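Local coordinates for putative alcohol dehydrogenase (Sinorhizobium meliloti, PDB 4J6F), which probably oxidises alcohols with a nicotinamide cofactor, as a member of the medium-chain dehydrogenase/reductase family, at residues G354-S359 and G375-V380; R295-Y300 and L320-L325; P234-G239 and Q252-R257; H174-D179 and R341-K346; T40-L45 and L104-I109. One frame throughout, in Å; residues are numbered along the deposited sequence.

Contact 1. Residues G354-S359 and G375-V380; sequences GVYPLS and GKLVVV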
# COMPACT_ATOMS: atom_id res chain seq x y z
N GLY A 354 5.05 33.74 6.25
CA GLY A 354 4.37 35.00 6.55
C GLY A 354 3.66 34.96 7.89
O GLY A 354 3.39 33.89 8.43
N VAL A 355 3.37 36.14 8.43
CA VAL A 355 2.79 36.23 9.76
C VAL A 355 1.54 37.08 9.74
O VAL A 355 1.53 38.15 9.15
CB VAL A 355 3.79 36.87 10.72
CG1 VAL A 355 3.18 37.01 12.11
CG2 VAL A 355 5.08 36.06 10.76
N TYR A 356 0.48 36.60 10.38
CA TYR A 356 -0.79 37.32 10.35
C TYR A 356 -1.35 37.53 11.77
O TYR A 356 -1.23 36.64 12.61
CB TYR A 356 -1.82 36.57 9.48
CG TYR A 356 -1.40 36.37 8.04
CD1 TYR A 356 -0.48 35.38 7.69
CD2 TYR A 356 -1.93 37.16 7.02
CE1 TYR A 356 -0.08 35.21 6.37
CE2 TYR A 356 -1.55 36.99 5.70
CZ TYR A 356 -0.62 36.01 5.38
OH TYR A 356 -0.22 35.82 4.07
N PRO A 357 -1.94 38.71 12.03
CA PRO A 357 -2.62 38.90 13.31
C PRO A 357 -3.92 38.09 13.38
O PRO A 357 -4.59 37.92 12.37
CB PRO A 357 -2.93 40.40 13.32
CG PRO A 357 -2.98 40.79 11.89
CD PRO A 357 -1.94 39.94 11.22
N LEU A 358 -4.27 37.60 14.56
CA LEU A 358 -5.51 36.84 14.74
C LEU A 358 -6.72 37.62 14.22
O LEU A 358 -7.65 37.04 13.66
CB LEU A 358 -5.68 36.46 16.22
CG LEU A 358 -6.82 35.52 16.61
CD1 LEU A 358 -6.68 34.16 15.95
CD2 LEU A 358 -6.86 35.36 18.12
N SER A 359 -6.70 38.94 14.39
CA SER A 359 -7.79 39.78 13.92
C SER A 359 -7.94 39.80 12.40
O SER A 359 -8.92 40.29 11.89
CB SER A 359 -7.61 41.20 14.43
OG SER A 359 -6.39 41.73 13.95
N GLY A 375 6.86 27.34 2.64
CA GLY A 375 6.85 27.02 4.06
C GLY A 375 5.48 27.23 4.67
O GLY A 375 4.47 26.76 4.14
N LYS A 376 5.44 27.92 5.81
CA LYS A 376 4.22 27.99 6.59
C LYS A 376 3.81 29.40 7.01
O LYS A 376 4.64 30.25 7.25
CB LYS A 376 4.32 27.08 7.80
CG LYS A 376 5.13 25.82 7.53
CD LYS A 376 4.58 24.59 8.22
CE LYS A 376 3.06 24.56 8.25
NZ LYS A 376 2.56 24.83 9.62
N LEU A 377 2.50 29.60 7.11
CA LEU A 377 1.93 30.85 7.61
C LEU A 377 1.61 30.68 9.09
O LEU A 377 1.15 29.61 9.54
CB LEU A 377 0.70 31.27 6.79
CG LEU A 377 0.90 31.43 5.27
CD1 LEU A 377 -0.36 32.00 4.64
CD2 LEU A 377 2.09 32.30 4.89
N VAL A 378 1.90 31.73 9.86
CA VAL A 378 1.74 31.73 11.32
C VAL A 378 0.76 32.81 11.77
O VAL A 378 0.85 33.97 11.34
CB VAL A 378 3.09 31.95 12.02
CG1 VAL A 378 2.92 31.90 13.52
CG2 VAL A 378 4.10 30.92 11.55
N VAL A 379 -0.18 32.43 12.64
CA VAL A 379 -1.16 33.37 13.18
C VAL A 379 -0.81 33.78 14.61
O VAL A 379 -0.62 32.92 15.48
CB VAL A 379 -2.58 32.78 13.14
CG1 VAL A 379 -3.54 33.71 13.84
CG2 VAL A 379 -3.00 32.57 11.70
N VAL A 380 -0.73 35.09 14.84
CA VAL A 380 -0.38 35.66 16.15
C VAL A 380 -1.55 36.42 16.77
O VAL A 380 -2.19 37.19 16.07
CB VAL A 380 0.83 36.60 16.02
CG1 VAL A 380 1.02 37.43 17.28
CG2 VAL A 380 2.08 35.80 15.70

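Contact 2. Residues R295-Y300 and L320-L325; sequences RPEGRY and LKQLEL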
# COMPACT_ATOMS: atom_id res chain seq x y z
N ARG A 295 10.02 2.92 -9.03
CA ARG A 295 10.74 1.70 -9.40
C ARG A 295 9.97 0.50 -8.90
O ARG A 295 9.25 0.61 -7.90
CB ARG A 295 12.15 1.68 -8.79
CG ARG A 295 12.19 1.26 -7.34
CD ARG A 295 13.54 1.49 -6.72
NE ARG A 295 14.50 0.55 -7.26
CZ ARG A 295 15.82 0.72 -7.24
NH1 ARG A 295 16.60 -0.21 -7.78
NH2 ARG A 295 16.36 1.80 -6.69
N PRO A 296 10.12 -0.66 -9.57
CA PRO A 296 9.45 -1.88 -9.08
C PRO A 296 9.89 -2.20 -7.65
O PRO A 296 11.05 -2.01 -7.32
CB PRO A 296 9.92 -2.96 -10.06
CG PRO A 296 10.36 -2.22 -11.28
CD PRO A 296 10.92 -0.92 -10.79
N GLU A 297 8.96 -2.65 -6.80
CA GLU A 297 9.19 -2.84 -5.35
C GLU A 297 9.33 -1.53 -4.59
O GLU A 297 9.72 -1.52 -3.42
CB GLU A 297 10.38 -3.76 -5.08
CG GLU A 297 10.18 -5.14 -5.68
CD GLU A 297 11.30 -6.12 -5.37
OE1 GLU A 297 11.01 -7.19 -4.78
OE2 GLU A 297 12.47 -5.82 -5.71
N GLY A 298 9.01 -0.42 -5.25
CA GLY A 298 9.05 0.90 -4.65
C GLY A 298 7.81 1.15 -3.82
O GLY A 298 6.84 0.39 -3.88
N ARG A 299 7.89 2.19 -2.99
CA ARG A 299 6.87 2.52 -2.01
C ARG A 299 6.28 3.91 -2.20
O ARG A 299 7.00 4.87 -2.38
CB ARG A 299 7.44 2.41 -0.60
CG ARG A 299 7.98 1.05 -0.26
CD ARG A 299 9.46 0.99 -0.54
NE ARG A 299 10.22 1.69 0.48
CZ ARG A 299 11.51 1.98 0.36
NH1 ARG A 299 12.16 1.63 -0.72
NH2 ARG A 299 12.13 2.62 1.32
N TYR A 300 4.96 3.99 -2.15
CA TYR A 300 4.24 5.22 -2.34
C TYR A 300 3.66 5.57 -0.98
O TYR A 300 3.22 4.68 -0.24
CB TYR A 300 3.13 4.98 -3.38
CG TYR A 300 2.11 6.09 -3.48
CD1 TYR A 300 1.02 6.13 -2.60
CD2 TYR A 300 2.23 7.09 -4.43
CE1 TYR A 300 0.08 7.14 -2.66
CE2 TYR A 300 1.28 8.11 -4.51
CZ TYR A 300 0.22 8.14 -3.62
OH TYR A 300 -0.72 9.14 -3.68
N LEU A 320 1.98 -5.92 -10.72
CA LEU A 320 3.03 -6.27 -11.68
C LEU A 320 4.33 -5.57 -11.31
O LEU A 320 5.41 -6.03 -11.66
CB LEU A 320 2.64 -5.93 -13.11
CG LEU A 320 1.54 -6.81 -13.68
CD1 LEU A 320 1.00 -6.17 -14.95
CD2 LEU A 320 2.03 -8.22 -13.93
N LYS A 321 4.23 -4.46 -10.59
CA LYS A 321 5.41 -3.74 -10.17
C LYS A 321 5.81 -4.04 -8.72
O LYS A 321 6.79 -3.49 -8.23
CB LYS A 321 5.17 -2.26 -10.33
CG LYS A 321 5.20 -1.74 -11.75
CD LYS A 321 6.14 -0.56 -11.72
CE LYS A 321 5.76 0.53 -12.68
NZ LYS A 321 6.62 1.67 -12.29
N GLN A 322 5.07 -4.90 -8.04
CA GLN A 322 5.34 -5.24 -6.63
C GLN A 322 5.30 -4.03 -5.70
O GLN A 322 6.06 -4.00 -4.73
CB GLN A 322 6.71 -5.92 -6.46
CG GLN A 322 7.09 -6.97 -7.48
CD GLN A 322 6.35 -8.28 -7.28
OE1 GLN A 322 5.65 -8.46 -6.29
NE2 GLN A 322 6.50 -9.20 -8.23
N LEU A 323 4.44 -3.05 -5.98
CA LEU A 323 4.41 -1.78 -5.23
C LEU A 323 3.75 -1.86 -3.86
O LEU A 323 2.97 -2.78 -3.60
CB LEU A 323 3.73 -0.67 -6.05
CG LEU A 323 4.36 -0.33 -7.41
CD1 LEU A 323 3.70 0.88 -8.05
CD2 LEU A 323 5.86 -0.11 -7.30
N GLU A 324 4.10 -0.93 -2.97
CA GLU A 324 3.35 -0.69 -1.73
C GLU A 324 2.81 0.72 -1.77
O GLU A 324 3.54 1.67 -2.11
CB GLU A 324 4.22 -0.77 -0.50
CG GLU A 324 5.11 -1.99 -0.42
CD GLU A 324 6.09 -1.91 0.74
OE1 GLU A 324 5.75 -1.28 1.77
OE2 GLU A 324 7.19 -2.49 0.62
N LEU A 325 1.54 0.86 -1.42
CA LEU A 325 0.93 2.17 -1.21
C LEU A 325 0.62 2.31 0.26
O LEU A 325 0.06 1.39 0.86
CB LEU A 325 -0.37 2.27 -1.99
CG LEU A 325 -0.30 2.89 -3.37
CD1 LEU A 325 0.70 2.18 -4.25
CD2 LEU A 325 -1.69 2.88 -3.98
O HOH W 1 8.87 -3.16 -1.65

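Contact 3. Residues P234-G239 and Q252-R257; sequences PIAVAG and QAVVTR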
# COMPACT_ATOMS: atom_id res chain seq x y z
N PRO A 234 16.10 13.87 -1.56
CA PRO A 234 14.81 14.34 -2.07
C PRO A 234 14.92 15.04 -3.41
O PRO A 234 15.89 15.76 -3.67
CB PRO A 234 14.37 15.35 -1.01
CG PRO A 234 15.65 15.87 -0.43
CD PRO A 234 16.73 14.85 -0.67
N ILE A 235 13.92 14.80 -4.26
CA ILE A 235 13.77 15.52 -5.52
C ILE A 235 12.39 16.14 -5.53
O ILE A 235 11.38 15.44 -5.50
CB ILE A 235 13.93 14.58 -6.75
CG1 ILE A 235 15.36 14.08 -6.86
CG2 ILE A 235 13.55 15.30 -8.04
CD1 ILE A 235 15.52 12.98 -7.87
N ALA A 236 12.35 17.47 -5.58
CA ALA A 236 11.10 18.20 -5.44
C ALA A 236 10.39 18.29 -6.77
O ALA A 236 11.03 18.47 -7.81
CB ALA A 236 11.38 19.58 -4.89
N VAL A 237 9.06 18.13 -6.76
CA VAL A 237 8.26 18.51 -7.92
C VAL A 237 7.58 19.77 -7.47
O VAL A 237 6.76 19.72 -6.55
CB VAL A 237 7.17 17.49 -8.29
CG1 VAL A 237 6.36 18.02 -9.46
CG2 VAL A 237 7.78 16.14 -8.64
N ALA A 238 7.92 20.88 -8.11
CA ALA A 238 7.45 22.20 -7.64
C ALA A 238 6.79 23.02 -8.72
O ALA A 238 7.13 22.89 -9.90
CB ALA A 238 8.60 23.00 -7.03
N GLY A 239 5.86 23.87 -8.29
CA GLY A 239 5.28 24.89 -9.17
C GLY A 239 6.30 25.81 -9.83
O GLY A 239 7.42 25.96 -9.32
N GLN A 252 17.62 17.91 -3.92
CA GLN A 252 18.74 17.56 -4.77
C GLN A 252 18.57 18.18 -6.15
O GLN A 252 19.47 18.81 -6.67
CB GLN A 252 18.89 16.04 -4.87
CG GLN A 252 20.02 15.54 -5.76
CD GLN A 252 21.38 16.08 -5.36
OE1 GLN A 252 21.64 16.40 -4.20
NE2 GLN A 252 22.27 16.18 -6.34
N ALA A 253 17.41 17.97 -6.73
CA ALA A 253 17.07 18.58 -8.00
C ALA A 253 15.59 18.89 -7.95
O ALA A 253 14.83 18.32 -7.15
CB ALA A 253 17.37 17.63 -9.15
N VAL A 254 15.18 19.82 -8.81
CA VAL A 254 13.80 20.24 -8.89
C VAL A 254 13.25 19.97 -10.29
O VAL A 254 13.94 20.13 -11.29
CB VAL A 254 13.64 21.72 -8.50
CG1 VAL A 254 12.18 22.11 -8.41
CG2 VAL A 254 14.33 22.00 -7.18
N VAL A 255 12.01 19.53 -10.33
CA VAL A 255 11.28 19.31 -11.56
C VAL A 255 10.07 20.26 -11.49
O VAL A 255 9.31 20.25 -10.52
CB VAL A 255 10.82 17.83 -11.66
CG1 VAL A 255 9.78 17.66 -12.75
CG2 VAL A 255 12.00 16.90 -11.89
N THR A 256 9.92 21.09 -12.52
CA THR A 256 8.81 22.04 -12.60
C THR A 256 7.57 21.34 -13.14
O THR A 256 7.62 20.68 -14.18
CB THR A 256 9.18 23.24 -13.51
OG1 THR A 256 10.40 23.83 -13.06
CG2 THR A 256 8.08 24.28 -13.48
N ARG A 257 6.45 21.49 -12.44
CA ARG A 257 5.25 20.75 -12.79
C ARG A 257 4.75 21.09 -14.20
O ARG A 257 4.40 20.18 -14.96
CB ARG A 257 4.14 20.98 -11.77
CG ARG A 257 3.11 19.87 -11.71
CD ARG A 257 1.94 20.24 -10.82
NE ARG A 257 2.30 20.37 -9.40
CZ ARG A 257 2.48 21.53 -8.76
NH1 ARG A 257 2.34 22.69 -9.41
NH2 ARG A 257 2.81 21.53 -7.47

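Contact 4. Residues H174-D179 and R341-K346; sequences HVVATD and RYIEEK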
# COMPACT_ATOMS: atom_id res chain seq x y z
N HIS A 174 5.66 20.96 25.47
CA HIS A 174 7.08 20.63 25.46
C HIS A 174 8.00 21.84 25.55
O HIS A 174 7.83 22.83 24.84
CB HIS A 174 7.43 19.80 24.24
CG HIS A 174 6.81 18.44 24.26
ND1 HIS A 174 7.49 17.32 24.69
CD2 HIS A 174 5.56 18.03 23.94
CE1 HIS A 174 6.69 16.27 24.63
NE2 HIS A 174 5.51 16.68 24.18
N VAL A 175 8.97 21.74 26.44
CA VAL A 175 10.00 22.74 26.50
C VAL A 175 11.09 22.27 25.55
O VAL A 175 11.67 21.21 25.75
CB VAL A 175 10.54 22.92 27.93
CG1 VAL A 175 11.76 23.84 27.93
CG2 VAL A 175 9.44 23.47 28.82
N VAL A 176 11.35 23.07 24.52
CA VAL A 176 12.33 22.72 23.51
C VAL A 176 13.64 23.49 23.71
O VAL A 176 13.66 24.73 23.72
CB VAL A 176 11.75 22.95 22.10
CG1 VAL A 176 12.66 22.35 21.04
CG2 VAL A 176 10.37 22.32 22.00
N ALA A 177 14.75 22.78 23.73
CA ALA A 177 16.03 23.41 23.98
C ALA A 177 16.52 24.03 22.68
O ALA A 177 17.32 23.45 21.96
CB ALA A 177 17.03 22.38 24.47
N THR A 178 16.01 25.22 22.41
CA THR A 178 16.33 25.95 21.17
C THR A 178 16.19 27.45 21.32
O THR A 178 15.44 27.95 22.15
CB THR A 178 15.49 25.45 19.96
OG1 THR A 178 15.81 26.25 18.81
CG2 THR A 178 13.99 25.54 20.22
N ASP A 179 16.92 28.17 20.47
CA ASP A 179 16.98 29.62 20.51
C ASP A 179 16.00 30.25 19.51
O ASP A 179 16.02 31.46 19.28
CB ASP A 179 18.42 30.08 20.21
CG ASP A 179 19.06 29.29 19.06
OD1 ASP A 179 19.35 28.07 19.24
OD2 ASP A 179 19.28 29.87 17.97
N ARG A 341 13.79 16.35 18.79
CA ARG A 341 15.23 16.13 18.67
C ARG A 341 15.82 16.82 17.43
O ARG A 341 16.87 17.46 17.51
CB ARG A 341 15.50 14.63 18.66
CG ARG A 341 16.67 14.17 19.51
CD ARG A 341 16.44 12.77 20.07
NE ARG A 341 16.11 11.77 19.04
CZ ARG A 341 15.01 11.00 19.05
NH1 ARG A 341 14.12 11.11 20.04
NH2 ARG A 341 14.80 10.13 18.08
N TYR A 342 15.13 16.70 16.29
CA TYR A 342 15.58 17.33 15.04
C TYR A 342 15.66 18.84 15.15
O TYR A 342 16.66 19.47 14.75
CB TYR A 342 14.65 16.99 13.88
CG TYR A 342 14.87 15.65 13.21
CD1 TYR A 342 16.07 14.95 13.33
CD2 TYR A 342 13.86 15.08 12.42
CE1 TYR A 342 16.26 13.73 12.70
CE2 TYR A 342 14.05 13.86 11.79
CZ TYR A 342 15.25 13.19 11.93
OH TYR A 342 15.42 11.99 11.30
N ILE A 343 14.58 19.43 15.67
CA ILE A 343 14.54 20.86 15.94
C ILE A 343 15.73 21.29 16.80
O ILE A 343 16.40 22.27 16.47
CB ILE A 343 13.22 21.27 16.62
CG1 ILE A 343 12.06 21.18 15.62
CG2 ILE A 343 13.34 22.67 17.18
CD1 ILE A 343 10.68 21.03 16.25
N GLU A 344 15.99 20.54 17.88
CA GLU A 344 17.04 20.88 18.85
C GLU A 344 18.43 20.78 18.27
O GLU A 344 19.22 21.71 18.39
CB GLU A 344 16.93 20.05 20.11
CG GLU A 344 15.75 20.47 20.99
CD GLU A 344 15.58 19.58 22.20
OE1 GLU A 344 14.93 20.00 23.19
OE2 GLU A 344 16.12 18.45 22.16
N GLU A 345 18.73 19.67 17.60
CA GLU A 345 20.02 19.46 16.93
C GLU A 345 20.15 20.30 15.65
O GLU A 345 21.15 20.21 14.96
CB GLU A 345 20.20 17.98 16.58
CG GLU A 345 20.24 17.04 17.78
CD GLU A 345 19.93 15.59 17.43
OE1 GLU A 345 19.83 15.25 16.22
OE2 GLU A 345 19.78 14.78 18.36
N LYS A 346 19.13 21.10 15.36
CA LYS A 346 19.05 21.89 14.12
C LYS A 346 19.27 21.10 12.81
O LYS A 346 19.91 21.59 11.88
CB LYS A 346 19.98 23.11 14.19
CG LYS A 346 19.51 24.19 15.16
CD LYS A 346 20.49 25.34 15.24
CE LYS A 346 20.22 26.22 16.45
NZ LYS A 346 18.93 26.96 16.37

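Contact 5. Residues T40-L45 and L104-I109; sequences TGHGGL and LTFPRI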
# COMPACT_ATOMS: atom_id res chain seq x y z
N THR A 40 -18.01 27.89 13.41
CA THR A 40 -19.40 27.83 13.86
C THR A 40 -20.27 26.81 13.12
O THR A 40 -21.44 26.63 13.45
CB THR A 40 -20.07 29.22 13.76
OG1 THR A 40 -20.16 29.60 12.38
CG2 THR A 40 -19.27 30.26 14.51
N GLY A 41 -19.69 26.15 12.13
CA GLY A 41 -20.38 25.13 11.35
C GLY A 41 -19.57 24.97 10.09
O GLY A 41 -18.62 25.74 9.88
N HIS A 42 -19.92 23.99 9.25
CA HIS A 42 -19.23 23.81 7.96
C HIS A 42 -19.66 24.85 6.91
O HIS A 42 -20.78 25.37 6.97
CB HIS A 42 -19.41 22.39 7.42
CG HIS A 42 -18.83 21.33 8.29
ND1 HIS A 42 -17.47 21.13 8.42
CD2 HIS A 42 -19.42 20.39 9.07
CE1 HIS A 42 -17.25 20.13 9.25
NE2 HIS A 42 -18.42 19.66 9.65
N GLY A 43 -18.77 25.13 5.97
CA GLY A 43 -19.01 26.14 4.94
C GLY A 43 -17.79 27.00 4.64
O GLY A 43 -16.64 26.57 4.79
N GLY A 44 -18.05 28.24 4.23
CA GLY A 44 -16.98 29.14 3.79
C GLY A 44 -16.43 30.01 4.89
O GLY A 44 -16.85 29.92 6.04
N LEU A 45 -15.63 30.99 4.53
CA LEU A 45 -14.94 31.79 5.51
C LEU A 45 -15.94 32.41 6.47
O LEU A 45 -15.62 32.65 7.62
CB LEU A 45 -14.13 32.88 4.83
CG LEU A 45 -12.92 32.49 4.01
CD1 LEU A 45 -12.32 33.72 3.38
CD2 LEU A 45 -11.88 31.79 4.86
N LEU A 104 -15.88 16.68 16.76
CA LEU A 104 -16.04 18.08 16.40
C LEU A 104 -17.39 18.62 16.91
O LEU A 104 -18.45 18.10 16.56
CB LEU A 104 -15.92 18.26 14.89
CG LEU A 104 -15.98 19.71 14.38
CD1 LEU A 104 -14.90 20.57 15.03
CD2 LEU A 104 -15.85 19.77 12.87
N THR A 105 -17.34 19.64 17.75
CA THR A 105 -18.54 20.35 18.19
C THR A 105 -18.41 21.87 17.96
O THR A 105 -17.33 22.44 18.13
CB THR A 105 -18.88 20.07 19.67
OG1 THR A 105 -17.85 20.59 20.51
CG2 THR A 105 -19.03 18.58 19.94
N PHE A 106 -19.51 22.53 17.60
CA PHE A 106 -19.47 23.96 17.29
C PHE A 106 -19.98 24.80 18.44
O PHE A 106 -20.95 24.42 19.08
CB PHE A 106 -20.24 24.25 16.01
CG PHE A 106 -19.73 23.47 14.83
CD1 PHE A 106 -18.47 23.74 14.30
CD2 PHE A 106 -20.49 22.45 14.27
CE1 PHE A 106 -17.99 23.01 13.21
CE2 PHE A 106 -20.02 21.72 13.19
CZ PHE A 106 -18.76 22.01 12.65
N PRO A 107 -19.33 25.95 18.71
CA PRO A 107 -18.15 26.51 18.03
C PRO A 107 -16.85 25.81 18.41
O PRO A 107 -16.75 25.27 19.50
CB PRO A 107 -18.13 27.96 18.51
CG PRO A 107 -18.72 27.88 19.87
CD PRO A 107 -19.77 26.81 19.83
N ARG A 108 -15.87 25.84 17.52
CA ARG A 108 -14.57 25.22 17.78
C ARG A 108 -13.46 26.20 17.44
O ARG A 108 -13.47 26.80 16.38
CB ARG A 108 -14.40 23.92 16.96
CG ARG A 108 -12.96 23.46 16.74
CD ARG A 108 -12.33 22.78 17.96
NE ARG A 108 -13.01 21.54 18.30
CZ ARG A 108 -13.80 21.38 19.37
NH1 ARG A 108 -14.39 20.21 19.58
NH2 ARG A 108 -13.98 22.38 20.22
N ILE A 109 -12.52 26.35 18.35
CA ILE A 109 -11.30 27.07 18.02
C ILE A 109 -10.36 26.09 17.35
O ILE A 109 -9.95 25.09 17.96
CB ILE A 109 -10.62 27.65 19.29
CG1 ILE A 109 -11.55 28.64 19.99
CG2 ILE A 109 -9.28 28.29 18.91
CD1 ILE A 109 -11.22 28.88 21.44

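Contact 1. Residues G354-S359 and G375-V380
G354 O accepts V378 N at 3.0 Å, one of a row of bonds that join strands 352-357 and 376-380 in parallel. Y356 then uses both of its polar main-chain atoms, its N meeting V378 O at 2.8 Å and its O receiving V380 N at 2.8 Å. Just past the strand, L358 N still reaches V380 O, less straight (142° at the hydrogen). Side chains alternate between two faces. On one, Y356 CE1 touches L377 CD1 at 3.7 Å, and both methyls of the leucine lie near CE1, CD1 obliquely and CD2 in the ring plane. The ring gets there because CG sits beside the backbone N (chi1 -59°), which turns it back toward the start of its strand. Further along, L358 CD1 meets V379 CG1 nearly at a right angle. On the other face V355 CG1 packs on V380 CG2 at 3.9 Å, and both residues touch I183 of helix 182-185. Outward from Y356, its OH bonds D367 OD2 on helix 361-370, the helix of this beta-alpha-beta unit, which also lays F368 on L377. A leucine in place of Y356 would probably leave D367 without this hydroxyl mate and uncover part of L377. Beta-branched valines suit the extended backbone. Main-chain bonds set the alignment, apolar contacts line both faces, that of Y356, L377 and V379 being the more buried, and the phenol adds a polar tie to the connecting helix.

Contact 2. Residues R295-Y300 and L320-L325
E324 OE2 is held by two partners: a water 2.9 Å away, which also donates to E297 O, and R203 through a salt bridge. The other oxygen, OE1, pairs with H326 NE2. The carboxylate lies alongside R299, pointing the same way, and its CD rests on R299 CG at 3.7 Å. Their charged ends do not meet, because R299 bends at chi2 and chi3 and takes its guanidinium to A202 O and E208. The main chains run in parallel. Ahead of the strands E297 N bonds K321 O at 2.7 Å; E324 N on G298 O and Y300 N on E324 O follow. A type II turn from R295 to G298, closed by G298 N on R295 O, leads into the strand, and P296 suits its second position. On the other face Y300 CD1 touches L325 CG at 3.6 Å, and F287 meets the tyrosine ring edge-to-face. E297 CG lies beside Q322 CB at 3.6 Å, both side chains heading for the second subunit, where S147 and L148 of that subunit take the carboxylate and S329 of that subunit takes the amide. E324 and L325 also pair antiparallel with a strand of that subunit. An outermost Rossmann strand that continues its sheet into a partner is the dimer arrangement familiar from medium-chain alcohol dehydrogenases.

Contact 3. Residues P234-G239 and Q252-R257
V254 and A238 meet diagonally across a parallel strand pair, with V254 CG1 3.9 Å from A238 CB. That methyl stands anti to its own N (chi1 -172°), which directs it between the two alanines of the neighbouring strand, A238 and, more distantly, A236. Alanines suit this face because helix 243-248 lies close over it, its M246 touching A236, A238 and V254. T256 points the same way; its OG1 bonds E243 OE2 on that helix, while its CG2 is turned to A238 O. I235, V237, A253 and V255 occupy the reverse face, where helix 262-270 packs on I235, A253 and V255. There I235 CG2 lies 3.4 Å from A253 O, and its approach to V255 CG2 is looser, at 4.4 Å. Between the faces the main chains bond in a row. Q252 N meets P234 O at 2.8 Å, and A236 N meets A253 O at 3.1 Å in a more bent bond (142° at the hydrogen). V255 N to A236 O and A238 N to V255 O come next, each straighter. R257 N to A238 O closes the row. R257 then folds its guanidinium over A238 C and near G239, but it is poorly ordered, so its placing is doubtful. G239 follows the second strand of the Rossmann fold, a site that in relatives lies near the cofactor's adenosine ribose, probably here too. Alanines on one face and larger aliphatics on the other let helices pack on both, while T256 bonds helix 243-248 at the carboxyl end.

Contact 4. Residues H174-D179 and R341-K346
E344, in the last turn of helix 333-344, reaches across to V176 and A177, just before the helix closes with a Schellman motif at K346. Its CB lies 3.9 Å from A177 O. CG comes next, flanked by A177 O and by V176 CG1, the latter at 3.6 Å. Since the chain is extended beyond CG (chi2 176°), CD and its oxygens are carried forward to the main chain. At the tip OE1 accepts A177 N at 2.8 Å, on its anti side, with the bond nearly straight (170°), and A177 CB rests against the same oxygen. A177 is the centre of an inverse gamma turn. Were E344 shortened to alanine, A177 N would probably lose its acceptor and V176 CG1 some of its cover. Next to the glutamate, V176 CG1 packs on I343 CG2 at 3.9 Å, the branched pair facing M135 of strand 133-140. Beyond it, K346, whose positive phi ends the helix, bends at chi4 to reach D179: NZ forms a salt bridge to OD1 at 3.1 Å, meeting that oxygen on its syn side, 31° out of the carboxylate plane.

Contact 5. Residues T40-L45 and L104-I109
G41 lays its main chain flat against the ring of F106 where two irregular loops, one following strand 33-39 and one preceding strand 113-121, meet without any hydrogen bond between them. The CA atoms nearest each other are those of T40 and P107, 4.5 Å apart; a cis peptide before P107 kinks the second loop directly after F106. G41 adopts a phi of 162°, a value that glycine accepts readily. F106 CG lies beside its backbone N (chi1 -57°), carrying the ring over G41, whose CA sits 3.6 Å from the ring centroid, a CH-pi contact over the face. Just before it, T40 O lies 3.7 Å from F106 CB. The phenyl then turns its edge to H42 in a T-shaped pair, planes at 86°, with F106 CZ over the imidazole face and 3.8 Å from H42 NE2. L104 CD2 approaches the same imidazole obliquely, 3.9 Å from H42 CE1. H42 ND1 bonds R81 O, which helps fix the ring's rotation, and T40 OG1 bonds K47 O. A large flat aromatic suits this place because it serves a glycine backbone with its face and a histidine with its edge, so that dispersion and weak CH-pi attraction, not hydrogen bonds, join the loops.

In the fold
Along the chain contact 5 closes first; 174-179 then waits for 341-346 to complete contact 4, and contacts 3 and 2 form within that span before contact 1 forms near the end of the chain. Contacts 2 and 3 share the six-stranded parallel Rossmann sheet, at its two outermost strands, their centres about 21 Å apart. Contact 1 belongs to the mixed sheet, which contact 4 also reaches; helix 333-344 leads on to strand 352-357, and the centres of these two contacts lie about 21 Å apart. Contact 5 lies on the opposite side of the chain's centre from contacts 3 and 4, its centre about 36 and 33 Å from theirs. The chain thus leaves the GroES-like part, builds the Rossmann part, and returns to complete the mixed sheet.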